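Local coordinates for protein N2152 (Neocallimastix frontalis, PDB 5U22) that probably hydrolyses glycosidic bonds of rare arabinosyl substrates, as a family 39 glycoside hydrolase built from a TIM barrel and a beta sandwich, at residues A43-I48 with R68-A73; A369-E374 with I403-S408; M163-Y168 with N203-D208. All blocks are in the same frame, centred on the assembly; numbering follows the deposited sequence.

Contact 1: A43-I48 with R68-A73; sequences AHYGLI and RAPARA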
ATOM      1  N   ALA A  43      -0.483   2.906   5.641  1.00 11.53           N
ATOM      2  CA  ALA A  43       0.867   2.926   6.208  1.00 12.63           C
ATOM      3  C   ALA A  43       0.926   2.166   7.526  1.00 15.87           C
ATOM      4  O   ALA A  43      -0.026   2.173   8.308  1.00 18.39           O
ATOM      5  CB  ALA A  43       1.362   4.358   6.433  1.00 11.73           C
ATOM      6  N   HIS A  44       2.073   1.528   7.761  1.00 12.80           N
ATOM      7  CA  HIS A  44       2.362   0.863   9.029  1.00 13.44           C
ATOM      8  C   HIS A  44       2.684   1.902  10.097  1.00 16.11           C
ATOM      9  O   HIS A  44       3.556   2.746   9.891  1.00 13.80           O
ATOM     10  CB  HIS A  44       3.541  -0.092   8.842  1.00 15.94           C
ATOM     11  CG  HIS A  44       3.820  -0.951  10.032  1.00 16.67           C
ATOM     12  ND1 HIS A  44       2.814  -1.554  10.753  1.00 16.37           N
ATOM     13  CD2 HIS A  44       4.983  -1.327  10.617  1.00 15.78           C
ATOM     14  CE1 HIS A  44       3.343  -2.257  11.739  1.00 17.45           C
ATOM     15  NE2 HIS A  44       4.658  -2.144  11.673  1.00 17.94           N
ATOM     16  N   TYR A  45       1.979   1.844  11.239  1.00 16.26           N
ATOM     17  CA  TYR A  45       2.083   2.877  12.284  1.00 13.78           C
ATOM     18  C   TYR A  45       1.894   4.277  11.707  1.00 14.87           C
ATOM     19  O   TYR A  45       2.431   5.261  12.231  1.00 15.07           O
ATOM     20  CB  TYR A  45       3.419   2.820  13.031  1.00 13.24           C
ATOM     21  CG  TYR A  45       3.566   1.733  14.077  1.00 14.31           C
ATOM     22  CD1 TYR A  45       3.827   0.415  13.711  1.00 13.46           C
ATOM     23  CD2 TYR A  45       3.503   2.043  15.444  1.00 18.04           C
ATOM     24  CE1 TYR A  45       4.009  -0.572  14.667  1.00 17.21           C
ATOM     25  CE2 TYR A  45       3.673   1.049  16.416  1.00 12.81           C
ATOM     26  CZ  TYR A  45       3.936  -0.248  16.017  1.00 16.97           C
ATOM     27  OH  TYR A  45       4.107  -1.234  16.966  1.00 16.10           O
ATOM     28  N   GLY A  46       1.165   4.379  10.590  1.00 14.62           N
ATOM     29  CA  GLY A  46       0.983   5.674   9.968  1.00 15.33           C
ATOM     30  C   GLY A  46      -0.028   6.531  10.678  1.00 15.70           C
ATOM     31  O   GLY A  46       0.022   7.758  10.565  1.00 17.82           O
ATOM     32  N   LEU A  47      -0.937   5.901  11.414  1.00 12.73           N
ATOM     33  CA  LEU A  47      -1.940   6.582  12.217  1.00 13.95           C
ATOM     34  C   LEU A  47      -1.855   6.009  13.619  1.00 15.41           C
ATOM     35  O   LEU A  47      -1.890   4.788  13.782  1.00 16.99           O
ATOM     36  CB  LEU A  47      -3.342   6.372  11.638  1.00 16.12           C
ATOM     37  CG  LEU A  47      -4.523   6.940  12.423  1.00 15.44           C
ATOM     38  CD1 LEU A  47      -4.385   8.445  12.586  1.00 16.06           C
ATOM     39  CD2 LEU A  47      -5.839   6.588  11.721  1.00 16.89           C
ATOM     40  N   ILE A  48      -1.723   6.873  14.624  1.00 14.25           N
ATOM     41  CA  ILE A  48      -1.687   6.392  16.006  1.00 14.00           C
ATOM     42  C   ILE A  48      -2.730   7.130  16.836  1.00 17.70           C
ATOM     43  O   ILE A  48      -3.628   7.780  16.282  1.00 17.13           O
ATOM     44  CB  ILE A  48      -0.278   6.521  16.610  1.00 13.25           C
ATOM     45  CG1 ILE A  48       0.194   7.981  16.604  1.00 15.28           C
ATOM     46  CG2 ILE A  48       0.708   5.637  15.822  1.00 14.97           C
ATOM     47  CD1 ILE A  48       1.586   8.132  17.194  1.00 14.35           C
ATOM     48  N   ARG A  68      -2.085  -0.277   9.101  1.00 13.36           N
ATOM     49  CA  ARG A  68      -1.571  -1.370   9.921  1.00 11.99           C
ATOM     50  C   ARG A  68      -1.138  -0.818  11.268  1.00 14.34           C
ATOM     51  O   ARG A  68      -0.539   0.259  11.346  1.00 15.62           O
ATOM     52  CB  ARG A  68      -0.397  -2.076   9.226  1.00 13.04           C
ATOM     53  CG  ARG A  68       0.128  -3.363   9.893  1.00 11.97           C
ATOM     54  CD  ARG A  68       0.903  -4.103   8.806  1.00 19.88           C
ATOM     55  NE  ARG A  68       1.611  -5.334   9.159  1.00 19.33           N
ATOM     56  CZ  ARG A  68       2.937  -5.422   9.288  1.00 16.62           C
ATOM     57  NH1 ARG A  68       3.704  -4.340   9.187  1.00 15.72           N
ATOM     58  NH2 ARG A  68       3.497  -6.597   9.540  1.00 21.74           N
ATOM     59  N   ALA A  69      -1.467  -1.545  12.330  1.00 11.62           N
ATOM     60  CA  ALA A  69      -1.211  -1.056  13.677  1.00 15.10           C
ATOM     61  C   ALA A  69      -0.951  -2.242  14.587  1.00 13.48           C
ATOM     62  O   ALA A  69      -1.425  -3.351  14.309  1.00 17.15           O
ATOM     63  CB  ALA A  69      -2.391  -0.220  14.207  1.00 16.24           C
ATOM     64  N   PRO A  70      -0.209  -2.041  15.677  1.00 13.97           N
ATOM     65  CA  PRO A  70       0.056  -3.135  16.617  1.00 19.19           C
ATOM     66  C   PRO A  70      -1.181  -3.509  17.415  1.00 17.33           C
ATOM     67  O   PRO A  70      -1.980  -2.653  17.796  1.00 16.80           O
ATOM     68  CB  PRO A  70       1.129  -2.545  17.540  1.00 15.02           C
ATOM     69  CG  PRO A  70       0.843  -1.036  17.504  1.00 13.52           C
ATOM     70  CD  PRO A  70       0.493  -0.796  16.054  1.00 15.06           C
ATOM     71  N   ALA A  71      -1.310  -4.809  17.715  1.00 15.92           N
ATOM     72  CA  ALA A  71      -2.446  -5.257  18.517  1.00 15.97           C
ATOM     73  C   ALA A  71      -2.429  -4.640  19.914  1.00 16.24           C
ATOM     74  O   ALA A  71      -3.493  -4.394  20.496  1.00 16.43           O
ATOM     75  CB  ALA A  71      -2.465  -6.790  18.605  1.00 15.20           C
ATOM     76  N   ARG A  72      -1.238  -4.392  20.471  1.00 15.08           N
ATOM     77  CA  ARG A  72      -1.080  -3.724  21.754  1.00 16.86           C
ATOM     78  C   ARG A  72       0.048  -2.708  21.657  1.00 14.92           C
ATOM     79  O   ARG A  72       0.970  -2.861  20.855  1.00 15.59           O
ATOM     80  CB  ARG A  72      -0.762  -4.713  22.881  1.00 15.97           C
ATOM     81  CG  ARG A  72      -1.819  -5.762  23.114  1.00 14.89           C
ATOM     82  CD  ARG A  72      -3.107  -5.159  23.659  1.00 17.93           C
ATOM     83  NE  ARG A  72      -3.895  -6.162  24.365  1.00 18.01           N
ATOM     84  CZ  ARG A  72      -5.163  -6.020  24.753  1.00 16.36           C
ATOM     85  NH1 ARG A  72      -5.851  -4.916  24.494  1.00 15.49           N
ATOM     86  NH2 ARG A  72      -5.748  -7.004  25.421  1.00 16.97           N
ATOM     87  N   ALA A  73      -0.033  -1.667  22.477  1.00 14.00           N
ATOM     88  CA  ALA A  73       1.034  -0.682  22.568  1.00 13.53           C
ATOM     89  C   ALA A  73       1.239  -0.306  24.030  1.00 16.56           C
ATOM     90  O   ALA A  73       0.344  -0.468  24.864  1.00 18.64           O
ATOM     91  CB  ALA A  73       0.723   0.574  21.737  1.00 14.65           C
TER
HETATM   92  O   HOH W   1       3.616  -2.030  19.872  1.00 15.15           O
HETATM   93  O   HOH W   2      -1.755   2.878  11.555  1.00 17.38           O
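His-44 and Arg-68 meet by backbone and by side chain. Arg-68 N donates to Ala-43 O at 3.3 Å, from well above the carbonyl plane, while Tyr-45 N donates to Arg-68 O at 3.0 Å. The same Arg-68 O also accepts from a water that takes the N-H of Leu-47. Ala-43 to Gly-46 forms a type II turn with Tyr-45 at its positive-phi position (phi 51°).

The imidazole of His-44 is sandwiched: Arg-68 NH1 sits over the centre of one face, 3.3 Å from His-44 CE1, and Tyr-45 CD1 lies against the opposite face. Imidazole and guanidinium planes are turned 44° apart. With CG anti to the backbone N (chi1 -172°) and the chain extended to NE, Arg-68 runs past His-44 ND1 and lays NH1 over the ring, its head fixed by salt bridges to Glu-143 and Glu-246. These acids, and a BTB molecule bound near His-44, are consistent with the sugar-binding end of the barrel.

The Tyr-45 ring offers a face to Pro-70, whose compact, rigid ring suits this packing, a CH-pi contact with CD 3.7 Å from the centroid. Its hydroxyl bonds to Asp-105 and meets a water that also reaches Arg-72 O. A leucine at Tyr-45 would probably leave Asp-105 and that water without their phenolic mate and Pro-70 without its aromatic face.

Segment 43-48 also bonds to Ile-278, spanning the gap from strand 275-278 to strand 66-70 of the barrel; strand 98-102 flanks Arg-68, and Leu-47 packs on helix 84-91.

Contact 2: A369-E374 with I403-S408; sequences AHVKVE and ISVDLS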
ATOM      1  N   ALA A 369      -9.973  17.885 -25.624  1.00 21.43           N
ATOM      2  CA  ALA A 369      -9.761  17.580 -24.220  1.00 26.12           C
ATOM      3  C   ALA A 369      -9.013  18.718 -23.545  1.00 24.24           C
ATOM      4  O   ALA A 369      -8.033  19.240 -24.085  1.00 24.75           O
ATOM      5  CB  ALA A 369      -8.981  16.276 -24.052  1.00 24.75           C
ATOM      6  N   HIS A 370      -9.462  19.095 -22.356  1.00 17.36           N
ATOM      7  CA  HIS A 370      -8.719  20.051 -21.548  1.00 20.95           C
ATOM      8  C   HIS A 370      -7.715  19.294 -20.680  1.00 21.93           C
ATOM      9  O   HIS A 370      -8.102  18.409 -19.909  1.00 18.46           O
ATOM     10  CB  HIS A 370      -9.659  20.879 -20.683  1.00 17.87           C
ATOM     11  CG  HIS A 370      -8.960  21.978 -19.962  1.00 20.11           C
ATOM     12  ND1 HIS A 370      -8.469  23.092 -20.610  1.00 20.67           N
ATOM     13  CD2 HIS A 370      -8.614  22.112 -18.661  1.00 21.29           C
ATOM     14  CE1 HIS A 370      -7.872  23.879 -19.734  1.00 24.46           C
ATOM     15  NE2 HIS A 370      -7.957  23.313 -18.541  1.00 25.21           N
ATOM     16  N   VAL A 371      -6.433  19.634 -20.807  1.00 17.30           N
ATOM     17  CA  VAL A 371      -5.352  18.893 -20.156  1.00 13.58           C
ATOM     18  C   VAL A 371      -4.642  19.811 -19.173  1.00 19.60           C
ATOM     19  O   VAL A 371      -4.075  20.835 -19.569  1.00 19.63           O
ATOM     20  CB  VAL A 371      -4.361  18.322 -21.181  1.00 16.59           C
ATOM     21  CG1 VAL A 371      -3.227  17.584 -20.477  1.00 17.04           C
ATOM     22  CG2 VAL A 371      -5.102  17.401 -22.145  1.00 22.28           C
ATOM     23  N   LYS A 372      -4.671  19.450 -17.897  1.00 15.48           N
ATOM     24  CA  LYS A 372      -3.903  20.147 -16.881  1.00 15.70           C
ATOM     25  C   LYS A 372      -2.804  19.218 -16.390  1.00 17.49           C
ATOM     26  O   LYS A 372      -3.083  18.088 -15.974  1.00 17.75           O
ATOM     27  CB  LYS A 372      -4.796  20.586 -15.724  1.00 17.84           C
ATOM     28  CG  LYS A 372      -4.047  21.243 -14.575  1.00 18.28           C
ATOM     29  CD  LYS A 372      -5.040  21.684 -13.513  1.00 21.60           C
ATOM     30  CE  LYS A 372      -4.393  22.516 -12.414  1.00 27.45           C
ATOM     31  NZ  LYS A 372      -5.400  22.879 -11.361  1.00 24.87           N
ATOM     32  N   VAL A 373      -1.564  19.685 -16.457  1.00 16.36           N
ATOM     33  CA  VAL A 373      -0.394  18.893 -16.089  1.00 15.00           C
ATOM     34  C   VAL A 373       0.225  19.537 -14.854  1.00 21.59           C
ATOM     35  O   VAL A 373       0.556  20.729 -14.870  1.00 16.20           O
ATOM     36  CB  VAL A 373       0.610  18.817 -17.253  1.00 17.63           C
ATOM     37  CG1 VAL A 373       1.802  17.958 -16.878  1.00 18.21           C
ATOM     38  CG2 VAL A 373      -0.080  18.265 -18.498  1.00 14.80           C
ATOM     39  N   GLU A 374       0.371  18.762 -13.781  1.00 14.88           N
ATOM     40  CA  GLU A 374       0.891  19.278 -12.521  1.00 14.02           C
ATOM     41  C   GLU A 374       2.057  18.430 -12.029  1.00 14.73           C
ATOM     42  O   GLU A 374       2.215  17.267 -12.411  1.00 15.22           O
ATOM     43  CB  GLU A 374      -0.174  19.294 -11.421  1.00 15.68           C
ATOM     44  CG  GLU A 374      -1.461  19.947 -11.796  1.00 18.29           C
ATOM     45  CD  GLU A 374      -2.500  19.770 -10.709  1.00 22.79           C
ATOM     46  OE1 GLU A 374      -2.332  20.387  -9.643  1.00 24.42           O
ATOM     47  OE2 GLU A 374      -3.455  18.992 -10.909  1.00 25.02           O
ATOM     48  N   ILE A 403      -4.162  11.202 -27.815  1.00 17.56           N
ATOM     49  CA  ILE A 403      -3.291  12.367 -27.657  1.00 15.14           C
ATOM     50  C   ILE A 403      -1.971  11.909 -27.038  1.00 16.50           C
ATOM     51  O   ILE A 403      -1.887  10.859 -26.397  1.00 17.39           O
ATOM     52  CB  ILE A 403      -3.911  13.501 -26.801  1.00 17.14           C
ATOM     53  CG1 ILE A 403      -3.901  13.149 -25.310  1.00 15.20           C
ATOM     54  CG2 ILE A 403      -5.328  13.835 -27.271  1.00 16.07           C
ATOM     55  CD1 ILE A 403      -4.458  14.242 -24.429  1.00 19.93           C
ATOM     56  N   SER A 404      -0.923  12.693 -27.271  1.00 19.05           N
ATOM     57  CA  SER A 404       0.361  12.509 -26.601  1.00 20.99           C
ATOM     58  C   SER A 404       0.701  13.798 -25.875  1.00 21.69           C
ATOM     59  O   SER A 404       0.686  14.878 -26.477  1.00 20.22           O
ATOM     60  CB  SER A 404       1.489  12.148 -27.579  1.00 19.03           C
ATOM     61  OG  SER A 404       1.287  10.866 -28.144  1.00 21.76           O
ATOM     62  N   VAL A 405       0.997  13.680 -24.587  1.00 20.28           N
ATOM     63  CA  VAL A 405       1.272  14.822 -23.719  1.00 18.73           C
ATOM     64  C   VAL A 405       2.750  14.762 -23.339  1.00 20.07           C
ATOM     65  O   VAL A 405       3.200  13.774 -22.744  1.00 17.14           O
ATOM     66  CB  VAL A 405       0.362  14.804 -22.479  1.00 17.14           C
ATOM     67  CG1 VAL A 405       0.707  15.941 -21.524  1.00 16.88           C
ATOM     68  CG2 VAL A 405      -1.107  14.898 -22.889  1.00 13.76           C
ATOM     69  N   ASP A 406       3.514  15.798 -23.705  1.00 17.28           N
ATOM     70  CA  ASP A 406       4.951  15.843 -23.439  1.00 17.99           C
ATOM     71  C   ASP A 406       5.264  16.680 -22.201  1.00 18.67           C
ATOM     72  O   ASP A 406       4.713  17.769 -22.023  1.00 22.49           O
ATOM     73  CB  ASP A 406       5.722  16.443 -24.618  1.00 15.70           C
ATOM     74  CG  ASP A 406       5.465  15.725 -25.918  1.00 26.04           C
ATOM     75  OD1 ASP A 406       5.375  14.490 -25.911  1.00 26.82           O
ATOM     76  OD2 ASP A 406       5.352  16.408 -26.955  1.00 35.58           O
ATOM     77  N   LEU A 407       6.180  16.180 -21.368  1.00 18.27           N
ATOM     78  CA  LEU A 407       6.723  16.926 -20.238  1.00 17.49           C
ATOM     79  C   LEU A 407       8.232  17.028 -20.395  1.00 17.40           C
ATOM     80  O   LEU A 407       8.904  16.007 -20.570  1.00 18.49           O
ATOM     81  CB  LEU A 407       6.402  16.264 -18.899  1.00 17.74           C
ATOM     82  CG  LEU A 407       4.986  16.332 -18.336  1.00 20.28           C
ATOM     83  CD1 LEU A 407       4.031  15.484 -19.160  1.00 22.44           C
ATOM     84  CD2 LEU A 407       5.024  15.847 -16.886  1.00 22.52           C
ATOM     85  N   SER A 408       8.759  18.249 -20.305  1.00 20.45           N
ATOM     86  CA  SER A 408      10.193  18.493 -20.390  1.00 17.74           C
ATOM     87  C   SER A 408      10.804  18.665 -19.004  1.00 19.39           C
ATOM     88  O   SER A 408      10.123  19.001 -18.032  1.00 20.57           O
ATOM     89  CB  SER A 408      10.479  19.739 -21.234  1.00 20.45           C
ATOM     90  OG  SER A 408      10.388  19.428 -22.605  1.00 31.14           O
TER
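Val-371 and Val-373 on one strand face Ile-403, Val-405 and Leu-407 on the other, and the five branched side chains mesh with no backbone bond between the strands. The axes approach to 9.7 Å and cross at -27°, close to the small angle usual for aligned beta layers packed face to face, as in a beta sandwich.

Val-371 and Val-373 each fork across a gap between two opposing residues. Val-371 sends CG2 past Ile-403, 4.0 Å from its CD1, and CG1 tip to tip with Val-405 CG2 at 4.2 Å. Two residues on, the pattern returns: Val-373 CG2 slides past Val-405 CG1 at 3.9 Å, and Val-373 CG1 meets the end of Leu-407, 3.9 Å from CD2. Val-405 is thus the bump that enters the hollow between Val-371 and Val-373, one methyl against each. Val-373 CG1 rests in the crotch of Leu-407, close to CG and to both methyls.

All three valines keep CG1 anti to the backbone N (chi1 near 180°), a comfortable choice on a strand that spreads the two methyls along the interface. Ile-403 instead holds CG1 between N and the carbonyl carbon (chi1 75°) and, with chi2 extended, aims CD1 at Val-371. Tyr-396 of strand 389-397 touches Val-371 and Val-405, while Phe-358 of strand 353-359 backs Ile-403 and Val-405.

Beta-branched valine and isoleucine suit such a place, being compact, strand-favouring and low in torsional freedom; Leu-407 reaches farther and offers its fork. Every touching group is a hydrocarbon, so across the contact itself burial and fit of shape do the work, while backbone bonds to neighbouring strands hold each strand in place.

Contact 3: M163-Y168 with N203-D208; sequences MWKQTY and NNCLPD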
ATOM      1  N   MET A 163       4.256 -22.485  15.135  1.00 16.13           N
ATOM      2  CA  MET A 163       3.579 -21.356  15.767  1.00 15.21           C
ATOM      3  C   MET A 163       2.437 -20.848  14.892  1.00 18.74           C
ATOM      4  O   MET A 163       1.360 -20.500  15.400  1.00 18.41           O
ATOM      5  CB  MET A 163       4.586 -20.243  16.063  1.00 15.01           C
ATOM      6  CG  MET A 163       3.976 -19.016  16.747  1.00 20.44           C
ATOM      7  SD  MET A 163       3.200 -17.844  15.579  1.00 23.70           S
ATOM      8  CE  MET A 163       4.520 -17.514  14.452  1.00 20.09           C
ATOM      9  N   TRP A 164       2.653 -20.806  13.573  1.00 17.55           N
ATOM     10  CA  TRP A 164       1.601 -20.384  12.654  1.00 19.30           C
ATOM     11  C   TRP A 164       0.384 -21.283  12.772  1.00 18.26           C
ATOM     12  O   TRP A 164      -0.742 -20.812  12.973  1.00 16.57           O
ATOM     13  CB  TRP A 164       2.105 -20.387  11.206  1.00 15.66           C
ATOM     14  CG  TRP A 164       0.975 -20.119  10.222  1.00 10.99           C
ATOM     15  CD1 TRP A 164       0.175 -21.038   9.611  1.00 16.84           C
ATOM     16  CD2 TRP A 164       0.521 -18.829   9.773  1.00 16.81           C
ATOM     17  NE1 TRP A 164      -0.752 -20.403   8.806  1.00 19.47           N
ATOM     18  CE2 TRP A 164      -0.555 -19.049   8.887  1.00 15.74           C
ATOM     19  CE3 TRP A 164       0.934 -17.512  10.026  1.00 14.75           C
ATOM     20  CZ2 TRP A 164      -1.237 -17.995   8.253  1.00 16.47           C
ATOM     21  CZ3 TRP A 164       0.252 -16.466   9.399  1.00 15.34           C
ATOM     22  CH2 TRP A 164      -0.814 -16.717   8.524  1.00 14.33           C
ATOM     23  N   LYS A 165       0.593 -22.589  12.599  1.00 13.91           N
ATOM     24  CA  LYS A 165      -0.507 -23.545  12.680  1.00 17.03           C
ATOM     25  C   LYS A 165      -1.249 -23.427  14.005  1.00 19.23           C
ATOM     26  O   LYS A 165      -2.483 -23.386  14.040  1.00 17.69           O
ATOM     27  CB  LYS A 165       0.044 -24.958  12.496  1.00 17.30           C
ATOM     28  CG  LYS A 165      -0.943 -26.074  12.822  1.00 20.25           C
ATOM     29  CD  LYS A 165      -2.165 -26.042  11.921  1.00 26.69           C
ATOM     30  CE  LYS A 165      -3.027 -27.294  12.119  1.00 23.09           C
ATOM     31  NZ  LYS A 165      -4.328 -27.169  11.419  1.00 24.28           N
ATOM     32  N   GLN A 166      -0.510 -23.371  15.111  1.00 21.08           N
ATOM     33  CA  GLN A 166      -1.160 -23.368  16.416  1.00 17.84           C
ATOM     34  C   GLN A 166      -1.913 -22.070  16.654  1.00 19.11           C
ATOM     35  O   GLN A 166      -3.006 -22.076  17.233  1.00 18.32           O
ATOM     36  CB  GLN A 166      -0.123 -23.615  17.515  1.00 16.57           C
ATOM     37  CG  GLN A 166       0.427 -25.054  17.525  1.00 16.18           C
ATOM     38  CD  GLN A 166       1.667 -25.217  18.399  1.00 20.59           C
ATOM     39  OE1 GLN A 166       1.775 -24.605  19.465  1.00 23.71           O
ATOM     40  NE2 GLN A 166       2.611 -26.042  17.946  1.00 20.37           N
ATOM     41  N   THR A 167      -1.356 -20.947  16.212  1.00 17.14           N
ATOM     42  CA  THR A 167      -2.041 -19.679  16.421  1.00 13.94           C
ATOM     43  C   THR A 167      -3.241 -19.558  15.489  1.00 15.70           C
ATOM     44  O   THR A 167      -4.282 -18.999  15.862  1.00 16.20           O
ATOM     45  CB  THR A 167      -1.059 -18.521  16.218  1.00 13.99           C
ATOM     46  OG1 THR A 167       0.089 -18.730  17.048  1.00 16.25           O
ATOM     47  CG2 THR A 167      -1.704 -17.206  16.583  1.00 16.93           C
ATOM     48  N   TYR A 168      -3.100 -20.063  14.263  1.00 17.39           N
ATOM     49  CA  TYR A 168      -4.208 -20.106  13.317  1.00 15.53           C
ATOM     50  C   TYR A 168      -5.393 -20.869  13.900  1.00 17.39           C
ATOM     51  O   TYR A 168      -6.536 -20.399  13.852  1.00 20.31           O
ATOM     52  CB  TYR A 168      -3.716 -20.753  12.020  1.00 14.33           C
ATOM     53  CG  TYR A 168      -4.676 -20.785  10.850  1.00 16.94           C
ATOM     54  CD1 TYR A 168      -5.724 -21.707  10.793  1.00 21.29           C
ATOM     55  CD2 TYR A 168      -4.490 -19.943   9.767  1.00 20.18           C
ATOM     56  CE1 TYR A 168      -6.588 -21.748   9.698  1.00 19.07           C
ATOM     57  CE2 TYR A 168      -5.340 -19.980   8.673  1.00 18.68           C
ATOM     58  CZ  TYR A 168      -6.382 -20.875   8.646  1.00 20.99           C
ATOM     59  OH  TYR A 168      -7.203 -20.896   7.546  1.00 24.26           O
ATOM     60  N   ASN A 203      -1.943 -28.650   5.923  1.00 22.96           N
ATOM     61  CA  ASN A 203      -2.340 -28.616   7.324  1.00 27.20           C
ATOM     62  C   ASN A 203      -3.479 -27.638   7.595  1.00 22.01           C
ATOM     63  O   ASN A 203      -3.668 -27.208   8.740  1.00 21.58           O
ATOM     64  CB  ASN A 203      -1.119 -28.321   8.181  1.00 20.64           C
ATOM     65  CG  ASN A 203      -0.097 -29.412   8.070  1.00 24.67           C
ATOM     66  OD1 ASN A 203      -0.246 -30.470   8.685  1.00 23.20           O
ATOM     67  ND2 ASN A 203       0.926 -29.195   7.252  1.00 19.29           N
ATOM     68  N   ASN A 204      -4.253 -27.307   6.562  1.00 24.18           N
ATOM     69  CA  ASN A 204      -5.482 -26.523   6.680  1.00 27.29           C
ATOM     70  C   ASN A 204      -5.264 -25.235   7.470  1.00 24.51           C
ATOM     71  O   ASN A 204      -6.028 -24.897   8.375  1.00 22.69           O
ATOM     72  CB  ASN A 204      -6.601 -27.355   7.301  1.00 28.27           C
ATOM     73  CG  ASN A 204      -6.938 -28.572   6.469  1.00 26.52           C
ATOM     74  OD1 ASN A 204      -6.653 -29.699   6.858  1.00 37.30           O
ATOM     75  ND2 ASN A 204      -7.538 -28.345   5.309  1.00 31.93           N
ATOM     76  N   CYS A 205      -4.217 -24.503   7.115  1.00 18.56           N
ATOM     77  CA  CYS A 205      -3.973 -23.222   7.771  1.00 20.27           C
ATOM     78  C   CYS A 205      -3.516 -22.175   6.759  1.00 18.83           C
ATOM     79  O   CYS A 205      -2.678 -21.319   7.059  1.00 18.74           O
ATOM     80  CB  CYS A 205      -2.978 -23.370   8.930  1.00 18.19           C
ATOM     81  SG  CYS A 205      -1.384 -24.131   8.561  1.00 20.36           S
ATOM     82  N   LEU A 206      -4.098 -22.201   5.563  1.00 21.94           N
ATOM     83  CA  LEU A 206      -3.842 -21.149   4.588  1.00 16.36           C
ATOM     84  C   LEU A 206      -4.397 -19.823   5.092  1.00 19.01           C
ATOM     85  O   LEU A 206      -5.536 -19.775   5.575  1.00 20.31           O
ATOM     86  CB  LEU A 206      -4.475 -21.486   3.239  1.00 18.56           C
ATOM     87  CG  LEU A 206      -3.844 -22.592   2.391  1.00 19.93           C
ATOM     88  CD1 LEU A 206      -4.792 -22.996   1.283  1.00 21.90           C
ATOM     89  CD2 LEU A 206      -2.519 -22.121   1.800  1.00 22.88           C
ATOM     90  N   PRO A 207      -3.641 -18.731   4.980  1.00 18.38           N
ATOM     91  CA  PRO A 207      -4.195 -17.424   5.341  1.00 20.35           C
ATOM     92  C   PRO A 207      -5.358 -17.064   4.426  1.00 16.74           C
ATOM     93  O   PRO A 207      -5.454 -17.529   3.287  1.00 19.02           O
ATOM     94  CB  PRO A 207      -3.009 -16.467   5.150  1.00 15.57           C
ATOM     95  CG  PRO A 207      -2.140 -17.132   4.144  1.00 17.42           C
ATOM     96  CD  PRO A 207      -2.314 -18.631   4.354  1.00 18.36           C
ATOM     97  N   ASP A 208      -6.261 -16.238   4.945  1.00 15.94           N
ATOM     98  CA  ASP A 208      -7.289 -15.668   4.081  1.00 16.82           C
ATOM     99  C   ASP A 208      -6.722 -14.583   3.182  1.00 19.52           C
ATOM    100  O   ASP A 208      -7.194 -14.403   2.052  1.00 19.54           O
ATOM    101  CB  ASP A 208      -8.414 -15.100   4.923  1.00 16.99           C
ATOM    102  CG  ASP A 208      -9.002 -16.127   5.830  1.00 21.10           C
ATOM    103  OD1 ASP A 208      -9.332 -17.222   5.322  1.00 17.90           O
ATOM    104  OD2 ASP A 208      -9.095 -15.853   7.041  1.00 17.77           O
TER
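Cys-205 lies over the phenol ring of Tyr-168 and at the rim of the Trp-164 indole. Its CA sits above the middle of the phenol, 3.5 Å from the centroid and 11° off the normal, a CH-pi contact. Trp-164 is met at its edge: Cys-205 SG lies 3.6 Å from CD1, a sulfur-aromatic contact, and Pro-207 CB is 3.9 Å from CZ2. Trp-164 NE1 gives its proton to Cys-205 O at 2.8 Å; this nearly straight bond (167°) runs in both the indole plane and the carbonyl plane. At Cys-205 a small side chain is apt, since SG occupies the position between N and carbonyl carbon (chi1 54°) with two aromatic groups close by.

Polar ends hold the flanks. Tyr-168 OH, at the rim of its ring, donates to Leu-206 O at 2.8 Å and bonds Arg-172, which also pairs with Asp-208. Lys-165, bent at chi2, brings NZ to 2.8 Å from Asn-203 O. This carbonyl lies just past helix 190-202, whose Schellman motif has Asn-204 as its positive-phi C-prime residue, a role asparagine accepts readily; the positive Lys-165 NZ is probably suited to this carbonyl-rich helix C-terminus.

Helix 160-174 is therefore joined to the link between helix 190-202 and strand 209-212 on the outside of the barrel. Phe-196 of helix 190-202 meets Trp-164 edge-to-face, Ile-180 of strand 180-185 touches both Trp-164 and Tyr-168, and helix 117-134 packs beside Thr-167.

Overall arrangement
Contacts 1 and 3 belong to the TIM barrel and contact 2 to the beta sandwich, on the opposite side of the chain's centre from both. Contact 1 lies at the inner strands, and a bound BTB molecule about 4 Å from the side chain of His-44 probably marks the substrate pocket at the mouth of the barrel. Contact 3 is in the outer helical layer, its centre 23 Å from that of contact 1 and the nearest atoms about 10 Å apart. Contact 2 stands farther off, centres 39 Å from contact 1 and 50 Å from contact 3. The three follow in series along the chain, none touching another.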